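PDB 4CDB: listeriolysin O from Listeria monocytogenes, which binds cholesterol-containing host membranes and, after a major conformational change, inserts into them as an oligomeric pore complex that lyses the cell. Local coordinates for residues P50-V62 against D398-V410. Residues are numbered along the deposited sequence; the frame is centred on the assembly and turned at random.
Sequences PRKGYKDGNEYIV and DEVNYDPEGNEIV. With NA (sodium ion), chain I.
The carbonyl oxygen of G406 takes two hydrogen bonds from R51, one from NE at 3.0 Å and one from NH2, both in the guanidinium plane, a side-on grip that would restrict rotation of the guanidinium. G406 ends the type I turn D403–G406, which joins strands 391-402 and 408-414 as a beta hairpin of the four-stranded sheet in the C-terminal beta-sandwich domain. R51 precedes a second hairpin, 52-56 with 59-74, whose longer strand pairs with 362-385; the contact thus joins the membrane-binding C-terminal domain to the elongated sheet that leads to it. A bend at chi3 (54°) turns the arginine head toward G406 and lays one guanidinium face over the rim of the Y402 ring, NE lying 3.4 Å from CE1 with the planes 39° apart. Nearby, P50 CG lies 3.3 Å from P404 O, and G406 CA makes a CH···O contact with R51 O. On the far side of the ring from CE1, CD2 of Y402 approaches G53 N obliquely at 3.5 Å, while both methyls of V62 pack near the ring's hydroxyl end. A water that accepts from Y402 N lies 2.7 Å from G53 O and bridges the two backbones. Another links R51 NH1 to E408 OE2, a carboxylate oxygen that, with Y402 OH at 2.6 Å, also binds a sodium ion.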
loop_
_atom_site.group_PDB
_atom_site.type_symbol
_atom_site.label_atom_id
_atom_site.label_comp_id
_atom_site.label_asym_id
_atom_site.label_seq_id
_atom_site.Cartn_x
_atom_site.Cartn_y
_atom_site.Cartn_z
ATOM N N PRO A 50 -16.208 18.459 -4.727
ATOM C CA PRO A 50 -17.548 17.874 -4.615
ATOM C C PRO A 50 -17.717 16.617 -5.464
ATOM O O PRO A 50 -16.987 16.414 -6.434
ATOM C CB PRO A 50 -18.460 18.991 -5.133
ATOM C CG PRO A 50 -17.584 19.823 -6.013
ATOM C CD PRO A 50 -16.230 19.781 -5.374
ATOM N N ARG A 51 -18.668 15.771 -5.078
ATOM C CA ARG A 51 -19.011 14.589 -5.860
ATOM C C ARG A 51 -19.487 15.014 -7.244
ATOM O O ARG A 51 -20.231 15.986 -7.379
ATOM C CB ARG A 51 -20.105 13.785 -5.152
ATOM C CG ARG A 51 -20.720 12.671 -5.988
ATOM C CD ARG A 51 -21.763 11.886 -5.197
ATOM N NE ARG A 51 -22.789 12.753 -4.625
ATOM C CZ ARG A 51 -23.798 12.323 -3.873
ATOM N NH1 ARG A 51 -23.922 11.032 -3.600
ATOM N NH2 ARG A 51 -24.686 13.186 -3.393
ATOM N N LYS A 52 -19.046 14.304 -8.277
ATOM C CA LYS A 52 -19.495 14.610 -9.629
ATOM C C LYS A 52 -19.847 13.359 -10.426
ATOM O O LYS A 52 -19.263 12.290 -10.229
ATOM C CB LYS A 52 -18.459 15.451 -10.383
ATOM C CG LYS A 52 -17.262 14.672 -10.904
ATOM C CD LYS A 52 -16.431 15.532 -11.848
ATOM C CE LYS A 52 -15.356 14.712 -12.547
ATOM N NZ LYS A 52 -14.577 15.514 -13.536
ATOM N N GLY A 53 -20.818 13.504 -11.320
ATOM C CA GLY A 53 -21.223 12.420 -12.192
ATOM C C GLY A 53 -21.212 12.864 -13.640
ATOM O O GLY A 53 -21.623 13.982 -13.957
ATOM N N TYR A 54 -20.736 11.992 -14.522
ATOM C CA TYR A 54 -20.669 12.311 -15.943
ATOM C C TYR A 54 -20.790 11.060 -16.806
ATOM O O TYR A 54 -20.627 9.941 -16.322
ATOM C CB TYR A 54 -19.370 13.051 -16.268
ATOM C CG TYR A 54 -18.116 12.264 -15.960
ATOM C CD1 TYR A 54 -17.552 12.290 -14.692
ATOM C CD2 TYR A 54 -17.492 11.503 -16.940
ATOM C CE1 TYR A 54 -16.404 11.576 -14.407
ATOM C CE2 TYR A 54 -16.344 10.786 -16.664
ATOM C CZ TYR A 54 -15.804 10.827 -15.396
ATOM O OH TYR A 54 -14.661 10.115 -15.115
ATOM N N LYS A 55 -21.072 11.261 -18.090
ATOM C CA LYS A 55 -21.251 10.149 -19.015
ATOM C C LYS A 55 -20.020 9.966 -19.893
ATOM O O LYS A 55 -19.457 10.937 -20.397
ATOM C CB LYS A 55 -22.483 10.381 -19.890
ATOM C CG LYS A 55 -22.919 9.165 -20.689
ATOM C CD LYS A 55 -24.174 9.458 -21.497
ATOM C CE LYS A 55 -25.185 8.329 -21.374
ATOM N NZ LYS A 55 -24.584 7.009 -21.710
ATOM N N ASP A 56 -19.603 8.716 -20.075
ATOM C CA ASP A 56 -18.457 8.410 -20.923
ATOM C C ASP A 56 -18.647 7.065 -21.617
ATOM O O ASP A 56 -18.467 6.010 -21.008
ATOM C CB ASP A 56 -17.165 8.412 -20.102
ATOM C CG ASP A 56 -15.922 8.274 -20.963
ATOM O OD1 ASP A 56 -15.455 9.299 -21.501
ATOM O OD2 ASP A 56 -15.409 7.143 -21.096
ATOM N N GLY A 57 -19.015 7.114 -22.893
ATOM C CA GLY A 57 -19.263 5.910 -23.665
ATOM C C GLY A 57 -20.578 5.249 -23.302
ATOM O O GLY A 57 -21.619 5.904 -23.238
ATOM N N ASN A 58 -20.529 3.943 -23.060
ATOM C CA ASN A 58 -21.716 3.190 -22.681
ATOM C C ASN A 58 -21.917 3.156 -21.170
ATOM O O ASN A 58 -22.655 2.313 -20.655
ATOM C CB ASN A 58 -21.644 1.762 -23.228
ATOM C CG ASN A 58 -20.384 1.028 -22.790
ATOM O OD1 ASN A 58 -19.573 1.551 -22.023
ATOM N ND2 ASN A 58 -20.220 -0.197 -23.275
ATOM N N GLU A 59 -21.256 4.070 -20.465
ATOM C CA GLU A 59 -21.300 4.089 -19.006
ATOM C C GLU A 59 -21.558 5.478 -18.427
ATOM O O GLU A 59 -21.387 6.493 -19.106
ATOM C CB GLU A 59 -19.997 3.532 -18.426
ATOM C CG GLU A 59 -19.798 2.041 -18.630
ATOM C CD GLU A 59 -18.522 1.534 -17.982
ATOM O OE1 GLU A 59 -17.567 2.327 -17.837
ATOM O OE2 GLU A 59 -18.477 0.341 -17.616
ATOM N N TYR A 60 -21.972 5.504 -17.163
ATOM C CA TYR A 60 -22.079 6.743 -16.402
ATOM C C TYR A 60 -21.171 6.630 -15.187
ATOM O O TYR A 60 -21.275 5.672 -14.415
ATOM C CB TYR A 60 -23.519 6.990 -15.956
ATOM C CG TYR A 60 -23.742 8.367 -15.370
ATOM C CD1 TYR A 60 -24.002 9.454 -16.192
ATOM C CD2 TYR A 60 -23.690 8.579 -13.997
ATOM C CE1 TYR A 60 -24.205 10.715 -15.666
ATOM C CE2 TYR A 60 -23.894 9.837 -13.461
ATOM C CZ TYR A 60 -24.152 10.902 -14.301
ATOM O OH TYR A 60 -24.356 12.158 -13.774
ATOM N N ILE A 61 -20.280 7.604 -15.018
ATOM C CA ILE A 61 -19.269 7.537 -13.968
ATOM C C ILE A 61 -19.552 8.504 -12.820
ATOM O O ILE A 61 -19.724 9.707 -13.033
ATOM C CB ILE A 61 -17.855 7.827 -14.520
ATOM C CG1 ILE A 61 -17.548 6.922 -15.715
ATOM C CG2 ILE A 61 -16.809 7.648 -13.427
ATOM C CD1 ILE A 61 -17.506 5.447 -15.374
ATOM N N VAL A 62 -19.597 7.968 -11.603
ATOM C CA VAL A 62 -19.740 8.790 -10.409
ATOM C C VAL A 62 -18.423 8.807 -9.627
ATOM O O VAL A 62 -17.903 7.757 -9.251
ATOM C CB VAL A 62 -20.883 8.278 -9.501
ATOM C CG1 VAL A 62 -20.982 9.134 -8.254
ATOM C CG2 VAL A 62 -22.214 8.275 -10.254
ATOM N N ASP A 398 -36.296 7.380 -13.592
ATOM C CA ASP A 398 -35.605 8.545 -13.049
ATOM C C ASP A 398 -34.148 8.559 -13.493
ATOM O O ASP A 398 -33.511 7.509 -13.578
ATOM C CB ASP A 398 -35.671 8.550 -11.520
ATOM C CG ASP A 398 -37.055 8.870 -10.993
ATOM O OD1 ASP A 398 -37.725 9.748 -11.574
ATOM O OD2 ASP A 398 -37.474 8.240 -9.998
ATOM N N GLU A 399 -33.629 9.749 -13.780
ATOM C CA GLU A 399 -32.212 9.917 -14.086
ATOM C C GLU A 399 -31.556 10.811 -13.037
ATOM O O GLU A 399 -31.973 11.950 -12.829
ATOM C CB GLU A 399 -32.021 10.493 -15.490
ATOM C CG GLU A 399 -32.485 9.565 -16.603
ATOM C CD GLU A 399 -32.222 10.129 -17.985
ATOM O OE1 GLU A 399 -31.514 11.151 -18.085
ATOM O OE2 GLU A 399 -32.727 9.550 -18.970
ATOM N N VAL A 400 -30.532 10.285 -12.372
ATOM C CA VAL A 400 -29.903 10.995 -11.265
ATOM C C VAL A 400 -28.598 11.674 -11.671
ATOM O O VAL A 400 -27.656 11.016 -12.114
ATOM C CB VAL A 400 -29.642 10.051 -10.077
ATOM C CG1 VAL A 400 -28.819 10.754 -9.009
ATOM C CG2 VAL A 400 -30.958 9.555 -9.503
ATOM N N ASN A 401 -28.556 12.994 -11.520
ATOM C CA ASN A 401 -27.345 13.766 -11.772
ATOM C C ASN A 401 -26.912 14.550 -10.537
ATOM O O ASN A 401 -27.506 14.409 -9.467
ATOM C CB ASN A 401 -27.536 14.706 -12.964
ATOM C CG ASN A 401 -27.730 13.958 -14.267
ATOM O OD1 ASN A 401 -26.765 13.640 -14.963
ATOM N ND2 ASN A 401 -28.981 13.667 -14.600
ATOM N N TYR A 402 -25.881 15.376 -10.685
ATOM C CA TYR A 402 -25.323 16.095 -9.545
ATOM C C TYR A 402 -25.072 17.566 -9.857
ATOM O O TYR A 402 -24.481 17.900 -10.883
ATOM C CB TYR A 402 -24.028 15.423 -9.074
ATOM C CG TYR A 402 -24.186 13.948 -8.787
ATOM C CD1 TYR A 402 -24.604 13.502 -7.538
ATOM C CD2 TYR A 402 -23.927 12.997 -9.767
ATOM C CE1 TYR A 402 -24.757 12.151 -7.275
ATOM C CE2 TYR A 402 -24.077 11.646 -9.512
ATOM C CZ TYR A 402 -24.492 11.228 -8.264
ATOM O OH TYR A 402 -24.642 9.883 -8.009
ATOM N N ASP A 403 -25.528 18.442 -8.964
ATOM C CA ASP A 403 -25.255 19.870 -9.086
ATOM C C ASP A 403 -23.765 20.150 -8.836
ATOM O O ASP A 403 -23.049 19.275 -8.345
ATOM C CB ASP A 403 -26.165 20.680 -8.145
ATOM C CG ASP A 403 -25.958 20.344 -6.675
ATOM O OD1 ASP A 403 -25.008 19.607 -6.342
ATOM O OD2 ASP A 403 -26.748 20.837 -5.843
ATOM N N PRO A 404 -23.287 21.359 -9.189
ATOM C CA PRO A 404 -21.871 21.692 -8.981
ATOM C C PRO A 404 -21.340 21.467 -7.564
ATOM O O PRO A 404 -20.128 21.351 -7.399
ATOM C CB PRO A 404 -21.821 23.182 -9.320
ATOM C CG PRO A 404 -22.865 23.341 -10.375
ATOM C CD PRO A 404 -23.970 22.381 -10.007
ATOM N N GLU A 405 -22.216 21.410 -6.566
ATOM C CA GLU A 405 -21.772 21.215 -5.186
ATOM C C GLU A 405 -21.913 19.769 -4.711
ATOM O O GLU A 405 -21.755 19.481 -3.525
ATOM C CB GLU A 405 -22.496 22.170 -4.234
ATOM C CG GLU A 405 -24.002 22.212 -4.418
ATOM C CD GLU A 405 -24.492 23.564 -4.903
ATOM O OE1 GLU A 405 -23.840 24.584 -4.593
ATOM O OE2 GLU A 405 -25.535 23.607 -5.586
ATOM N N GLY A 406 -22.208 18.864 -5.638
ATOM C CA GLY A 406 -22.208 17.444 -5.338
ATOM C C GLY A 406 -23.549 16.834 -4.977
ATOM O O GLY A 406 -23.659 15.614 -4.851
ATOM N N ASN A 407 -24.569 17.668 -4.808
ATOM C CA ASN A 407 -25.887 17.178 -4.415
ATOM C C ASN A 407 -26.634 16.533 -5.576
ATOM O O ASN A 407 -26.452 16.920 -6.729
ATOM C CB ASN A 407 -26.720 18.305 -3.808
ATOM C CG ASN A 407 -26.107 18.859 -2.538
ATOM O OD1 ASN A 407 -25.433 18.141 -1.798
ATOM N ND2 ASN A 407 -26.340 20.139 -2.276
ATOM N N GLU A 408 -27.479 15.554 -5.265
ATOM C CA GLU A 408 -28.225 14.826 -6.287
ATOM C C GLU A 408 -29.340 15.647 -6.927
ATOM O O GLU A 408 -30.028 16.417 -6.257
ATOM C CB GLU A 408 -28.817 13.536 -5.713
ATOM C CG GLU A 408 -27.824 12.396 -5.567
ATOM C CD GLU A 408 -28.509 11.047 -5.460
ATOM O OE1 GLU A 408 -29.750 11.019 -5.328
ATOM O OE2 GLU A 408 -27.807 10.015 -5.513
ATOM N N ILE A 409 -29.509 15.470 -8.234
ATOM C CA ILE A 409 -30.643 16.033 -8.949
ATOM C C ILE A 409 -31.387 14.889 -9.624
ATOM O O ILE A 409 -30.837 14.216 -10.496
ATOM C CB ILE A 409 -30.206 17.029 -10.039
ATOM C CG1 ILE A 409 -28.788 17.543 -9.780
ATOM C CG2 ILE A 409 -31.202 18.177 -10.145
ATOM C CD1 ILE A 409 -28.257 18.428 -10.890
ATOM N N VAL A 410 -32.634 14.666 -9.220
ATOM C CA VAL A 410 -33.420 13.569 -9.776
ATOM C C VAL A 410 -34.458 14.071 -10.779
ATOM O O VAL A 410 -35.410 14.758 -10.409
ATOM C CB VAL A 410 -34.128 12.769 -8.669
ATOM C CG1 VAL A 410 -34.674 11.467 -9.226
ATOM C CG2 VAL A 410 -33.166 12.491 -7.529
HETATM NA NA NA I . -26.027 8.459 -6.380
HETATM O O HOH W 1 -26.485 9.994 -3.351
HETATM O O HOH W 2 -21.596 16.173 -11.704
HETATM O O HOH W 3 -23.810 15.088 -12.804
#